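Putative glutathionylspermidine synthase (Methylobacillus flagellatus, PDB 3N6X) probably acts as an ATP-dependent ligase of the circularly permuted ATP-grasp kind, perhaps a glutathionylspermidine synthase. Local coordinates at residues S119-N124 with T315-D320; R208-A213 with V270-R275. One frame throughout, in Å; residues are numbered along the deposited sequence.

Contact 1. Residues S119-N124 with T315-D320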
loop_
_atom_site.group_PDB
_atom_site.type_symbol
_atom_site.label_atom_id
_atom_site.label_comp_id
_atom_site.label_asym_id
_atom_site.label_seq_id
_atom_site.Cartn_x
_atom_site.Cartn_y
_atom_site.Cartn_z
ATOM N N SER A 119 13.761 21.287 10.461
ATOM C CA SER A 119 13.145 22.240 9.527
ATOM C C SER A 119 13.531 21.934 8.072
ATOM O O SER A 119 12.917 22.465 7.161
ATOM C CB SER A 119 13.525 23.677 9.887
ATOM O OG SER A 119 14.821 24.010 9.410
ATOM N N SER A 120 14.526 21.046 7.856
ATOM C CA SER A 120 14.953 20.655 6.506
ATOM C C SER A 120 13.839 19.947 5.738
ATOM O O SER A 120 13.857 19.940 4.506
ATOM C CB SER A 120 16.205 19.787 6.560
ATOM O OG SER A 120 16.042 18.678 7.425
ATOM N N ILE A 121 12.823 19.418 6.466
ATOM C CA ILE A 121 11.635 18.792 5.862
ATOM C C ILE A 121 10.923 19.779 4.905
ATOM O O ILE A 121 10.289 19.357 3.944
ATOM C CB ILE A 121 10.667 18.231 6.968
ATOM C CG1 ILE A 121 9.676 17.226 6.383
ATOM C CG2 ILE A 121 9.934 19.359 7.730
ATOM C CD1 ILE A 121 9.375 16.118 7.266
ATOM N N LEU A 122 11.056 21.086 5.169
ATOM C CA LEU A 122 10.439 22.143 4.363
ATOM C C LEU A 122 11.147 22.338 3.007
ATOM O O LEU A 122 10.645 23.074 2.158
ATOM C CB LEU A 122 10.368 23.462 5.159
ATOM C CG LEU A 122 9.678 23.380 6.525
ATOM C CD1 LEU A 122 9.661 24.736 7.210
ATOM C CD2 LEU A 122 8.262 22.844 6.400
ATOM N N ALA A 123 12.301 21.653 2.801
ATOM C CA ALA A 123 13.024 21.658 1.520
ATOM C C ALA A 123 12.463 20.562 0.601
ATOM O O ALA A 123 12.764 20.545 -0.593
ATOM C CB ALA A 123 14.520 21.434 1.750
ATOM N N ASN A 124 11.632 19.659 1.159
ATOM C CA ASN A 124 11.034 18.563 0.412
ATOM C C ASN A 124 10.067 19.068 -0.648
ATOM O O ASN A 124 9.196 19.891 -0.351
ATOM C CB ASN A 124 10.343 17.584 1.351
ATOM C CG ASN A 124 10.229 16.202 0.784
ATOM O OD1 ASN A 124 9.658 15.985 -0.295
ATOM N ND2 ASN A 124 10.780 15.237 1.492
ATOM N N THR A 315 0.100 15.233 0.610
ATOM C CA THR A 315 0.345 14.112 1.538
ATOM C C THR A 315 1.740 13.510 1.347
ATOM O O THR A 315 2.224 12.801 2.234
ATOM C CB THR A 315 -0.730 13.019 1.402
ATOM O OG1 THR A 315 -0.677 12.479 0.081
ATOM C CG2 THR A 315 -2.127 13.526 1.728
ATOM N N GLY A 316 2.353 13.769 0.179
ATOM C CA GLY A 316 3.653 13.221 -0.195
ATOM C C GLY A 316 4.780 13.514 0.780
ATOM O O GLY A 316 5.760 12.771 0.832
ATOM N N VAL A 317 4.662 14.614 1.553
ATOM C CA VAL A 317 5.666 14.978 2.540
ATOM C C VAL A 317 5.737 13.941 3.691
ATOM O O VAL A 317 6.793 13.780 4.293
ATOM C CB VAL A 317 5.499 16.445 3.039
ATOM C CG1 VAL A 317 4.266 16.608 3.935
ATOM C CG2 VAL A 317 6.755 16.932 3.753
ATOM N N ALA A 318 4.635 13.198 3.941
ATOM C CA ALA A 318 4.579 12.203 5.026
ATOM C C ALA A 318 5.089 10.796 4.630
ATOM O O ALA A 318 5.548 10.049 5.499
ATOM C CB ALA A 318 3.177 12.118 5.585
ATOM N N ASP A 319 5.005 10.428 3.347
ATOM C CA ASP A 319 5.486 9.113 2.940
ATOM C C ASP A 319 6.777 9.157 2.124
ATOM O O ASP A 319 7.237 8.118 1.656
ATOM C CB ASP A 319 4.387 8.294 2.239
ATOM C CG ASP A 319 3.964 8.838 0.892
ATOM O OD1 ASP A 319 4.402 9.954 0.539
ATOM O OD2 ASP A 319 3.161 8.169 0.212
ATOM N N ASP A 320 7.393 10.352 2.002
ATOM C CA ASP A 320 8.711 10.512 1.383
ATOM C C ASP A 320 9.776 9.738 2.197
ATOM O O ASP A 320 9.702 9.692 3.426
ATOM C CB ASP A 320 9.104 11.996 1.309
ATOM C CG ASP A 320 10.412 12.216 0.574
ATOM O OD1 ASP A 320 10.395 12.232 -0.677
ATOM O OD2 ASP A 320 11.465 12.287 1.246
#

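Contact 2. Residues R208-A213 with V270-R275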
loop_
_atom_site.group_PDB
_atom_site.type_symbol
_atom_site.label_atom_id
_atom_site.label_comp_id
_atom_site.label_asym_id
_atom_site.label_seq_id
_atom_site.Cartn_x
_atom_site.Cartn_y
_atom_site.Cartn_z
ATOM N N ARG A 208 -18.066 10.247 1.449
ATOM C CA ARG A 208 -19.251 11.076 1.709
ATOM C C ARG A 208 -19.083 11.841 3.024
ATOM O O ARG A 208 -19.523 12.984 3.138
ATOM C CB ARG A 208 -20.517 10.198 1.779
ATOM C CG ARG A 208 -20.906 9.556 0.455
ATOM C CD ARG A 208 -22.007 8.527 0.637
ATOM N NE ARG A 208 -23.321 9.160 0.743
ATOM C CZ ARG A 208 -23.998 9.288 1.876
ATOM N NH1 ARG A 208 -23.506 8.800 3.010
ATOM N NH2 ARG A 208 -25.173 9.901 1.887
ATOM N N ALA A 209 -18.443 11.198 4.018
ATOM C CA ALA A 209 -18.225 11.748 5.353
ATOM C C ALA A 209 -17.243 12.925 5.351
ATOM O O ALA A 209 -17.211 13.701 6.314
ATOM C CB ALA A 209 -17.729 10.647 6.289
ATOM N N VAL A 210 -16.424 13.052 4.283
ATOM C CA VAL A 210 -15.444 14.135 4.192
ATOM C C VAL A 210 -15.898 15.228 3.277
ATOM O O VAL A 210 -15.094 16.063 2.888
ATOM C CB VAL A 210 -13.982 13.672 3.907
ATOM C CG1 VAL A 210 -13.404 12.920 5.105
ATOM C CG2 VAL A 210 -13.887 12.841 2.626
ATOM N N ALA A 211 -17.210 15.270 2.964
ATOM C CA ALA A 211 -17.782 16.367 2.185
ATOM C C ALA A 211 -17.652 17.636 3.017
ATOM O O ALA A 211 -17.622 17.551 4.250
ATOM C CB ALA A 211 -19.247 16.090 1.891
ATOM N N GLN A 212 -17.519 18.801 2.368
ATOM C CA GLN A 212 -17.394 20.077 3.098
ATOM C C GLN A 212 -18.660 20.394 3.952
ATOM O O GLN A 212 -19.713 19.769 3.765
ATOM C CB GLN A 212 -17.052 21.231 2.138
ATOM C CG GLN A 212 -15.726 21.020 1.384
ATOM C CD GLN A 212 -14.493 21.495 2.139
ATOM O OE1 GLN A 212 -14.550 21.931 3.302
ATOM N NE2 GLN A 212 -13.342 21.402 1.497
ATOM N N ALA A 213 -18.518 21.299 4.940
ATOM C CA ALA A 213 -19.604 21.663 5.860
ATOM C C ALA A 213 -20.787 22.237 5.107
ATOM O O ALA A 213 -20.607 23.110 4.249
ATOM C CB ALA A 213 -19.103 22.659 6.894
ATOM N N VAL A 270 -20.077 18.626 -8.106
ATOM C CA VAL A 270 -19.286 17.538 -7.528
ATOM C C VAL A 270 -18.803 17.980 -6.161
ATOM O O VAL A 270 -18.219 19.063 -6.037
ATOM C CB VAL A 270 -18.117 17.133 -8.461
ATOM C CG1 VAL A 270 -17.121 16.223 -7.738
ATOM C CG2 VAL A 270 -18.643 16.463 -9.739
ATOM N N ASP A 271 -19.090 17.179 -5.115
ATOM C CA ASP A 271 -18.719 17.561 -3.754
ATOM C C ASP A 271 -17.429 16.917 -3.269
ATOM O O ASP A 271 -16.679 17.546 -2.512
ATOM C CB ASP A 271 -19.879 17.303 -2.781
ATOM C CG ASP A 271 -21.158 18.006 -3.220
ATOM O OD1 ASP A 271 -21.164 19.267 -3.260
ATOM O OD2 ASP A 271 -22.116 17.303 -3.606
ATOM N N VAL A 272 -17.177 15.659 -3.681
ATOM C CA VAL A 272 -15.985 14.916 -3.274
ATOM C C VAL A 272 -15.360 14.252 -4.492
ATOM O O VAL A 272 -16.057 13.575 -5.250
ATOM C CB VAL A 272 -16.278 13.864 -2.146
ATOM C CG1 VAL A 272 -14.988 13.197 -1.666
ATOM C CG2 VAL A 272 -17.036 14.488 -0.970
ATOM N N ILE A 273 -14.043 14.431 -4.675
ATOM C CA ILE A 273 -13.305 13.778 -5.761
ATOM C C ILE A 273 -12.301 12.798 -5.173
ATOM O O ILE A 273 -11.387 13.204 -4.435
ATOM C CB ILE A 273 -12.590 14.805 -6.692
ATOM C CG1 ILE A 273 -13.593 15.713 -7.422
ATOM C CG2 ILE A 273 -11.660 14.083 -7.684
ATOM C CD1 ILE A 273 -12.966 17.054 -7.931
ATOM N N TYR A 274 -12.464 11.518 -5.491
ATOM C CA TYR A 274 -11.500 10.506 -5.126
ATOM C C TYR A 274 -10.459 10.572 -6.223
ATOM O O TYR A 274 -10.725 10.157 -7.351
ATOM C CB TYR A 274 -12.193 9.124 -5.044
ATOM C CG TYR A 274 -11.277 7.922 -4.891
ATOM C CD1 TYR A 274 -10.043 8.035 -4.252
ATOM C CD2 TYR A 274 -11.700 6.652 -5.263
ATOM C CE1 TYR A 274 -9.194 6.935 -4.119
ATOM C CE2 TYR A 274 -10.874 5.537 -5.105
ATOM C CZ TYR A 274 -9.616 5.685 -4.543
ATOM O OH TYR A 274 -8.794 4.587 -4.397
ATOM N N ARG A 275 -9.345 11.277 -5.958
ATOM C CA ARG A 275 -8.345 11.500 -7.008
ATOM C C ARG A 275 -7.357 10.362 -7.164
ATOM O O ARG A 275 -6.724 9.943 -6.188
ATOM C CB ARG A 275 -7.633 12.882 -6.870
ATOM C CG ARG A 275 -6.863 13.089 -5.579
ATOM C CD ARG A 275 -5.505 13.723 -5.818
ATOM N NE ARG A 275 -4.731 13.816 -4.577
ATOM C CZ ARG A 275 -3.580 13.178 -4.365
ATOM N NH1 ARG A 275 -3.038 12.437 -5.325
ATOM N NH2 ARG A 275 -2.952 13.297 -3.199
HETATM O O HOH W 1 -17.755 19.014 -0.388
#

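Contact 1. Residues S119-N124 with T315-D320
A small, partly buried contact of one weak hydrogen bond and one apolar touch sets I121 in the 3-10 turn 119-123 and N124 just after it against V317 on the short, weakly bonded helix near 316-319 and D320 directly after it. Within the circularly permuted ATP-grasp region, it joins the loop between helix 110-113 and strand 144-151 to the short helix that follows strand 308-310. The segments bury 177 Å² between them, and their backbones come nearest at N124 and V317, whose CA atoms are 6.8 Å apart. The polar half joins N124 ND2 to D320 OD2 at 3.0 Å, with an N-H...O angle of 150°. The two side chains reach out from opposite directions; N124 holds CG anti to its backbone N (chi1 -155°), which carries the amide out to the carboxylate, and the two planes stand 90° apart. Both groups have a stronger partner close by in sequence: N124 OD1 accepts from Q126 N, and D320 OD2 from D322 N. With an alanine at N124, D320 OD2 would probably keep its D322 bond but lose the link to the 3-10 turn, and Q126 N would lose its side-chain acceptor. The apolar half is I121 CG1 on V317 CG2, 3.9 Å apart, the side chains crossing at about a right angle. Helix 81-105 backs it, F101 touching I121 and L102 touching V317, while I112 of helix 110-113 packs on I121.

Contact 2. Residues R208-A213 with V270-R275
V272 holds CG1 anti to its backbone N (chi1 -175°), which leaves CG2 beside that N and anti to the carbonyl carbon; its side chain sets out toward 208-213, and the two methyls meet different neighbours there. CG2 of V272 lies 3.7 Å from A211 CA and 4.0 Å from A211 CB, so it rests against backbone as much as against side chain. CG1 of V272 makes the looser approach, 4.4 Å from V210 CG2. The CA atoms of A211 and V272, at 5.9 Å, mark the nearest point of the two backbones. The loop leaving helix 199-209 thus packs on strand 268-275 of a mixed sheet, within the circularly permuted ATP-grasp region; the strand pairs in parallel with 220-223 and 308-310. L207 of the same helix also touches V272, extending the apolar patch back along the helix. No direct hydrogen bond joins the segments. Instead a single water bridges their backbones, accepting from Q212 N at 2.8 Å and donating to D271 O, likewise at 2.8 Å, and thereby supplies a polar partner to each beside the valine. The chain entering strand 308-310 also holds this turn: V210 O accepts from T308 OG1, and the side-chain amide of Q212 donates through NE2 to V307 O. On the strand side, D271 OD2 accepts from T219 N.

In the fold
From the N terminus, the chain passes helices 81-105 and 110-113 and reaches 119-124, the first half of contact 1. It then runs through strands 144-151 and 157-163 of one mixed sheet to helix 199-209, at whose end contact 2 opens. Contact 2 closes after 56 intervening residues, on strand 268-275 of the other mixed sheet; contact 1 closes only at 315-320, after 190, so the shorter loop lies wholly within the longer. Contact 1 ties the region after helix 110-113 to the segment following strand 308-310, and contact 2 joins the loop leaving helix 199-209 to strand 268-275. Their centres are 25 Å apart, yet T315 OG1 packs 4.1 Å from R275 NH2.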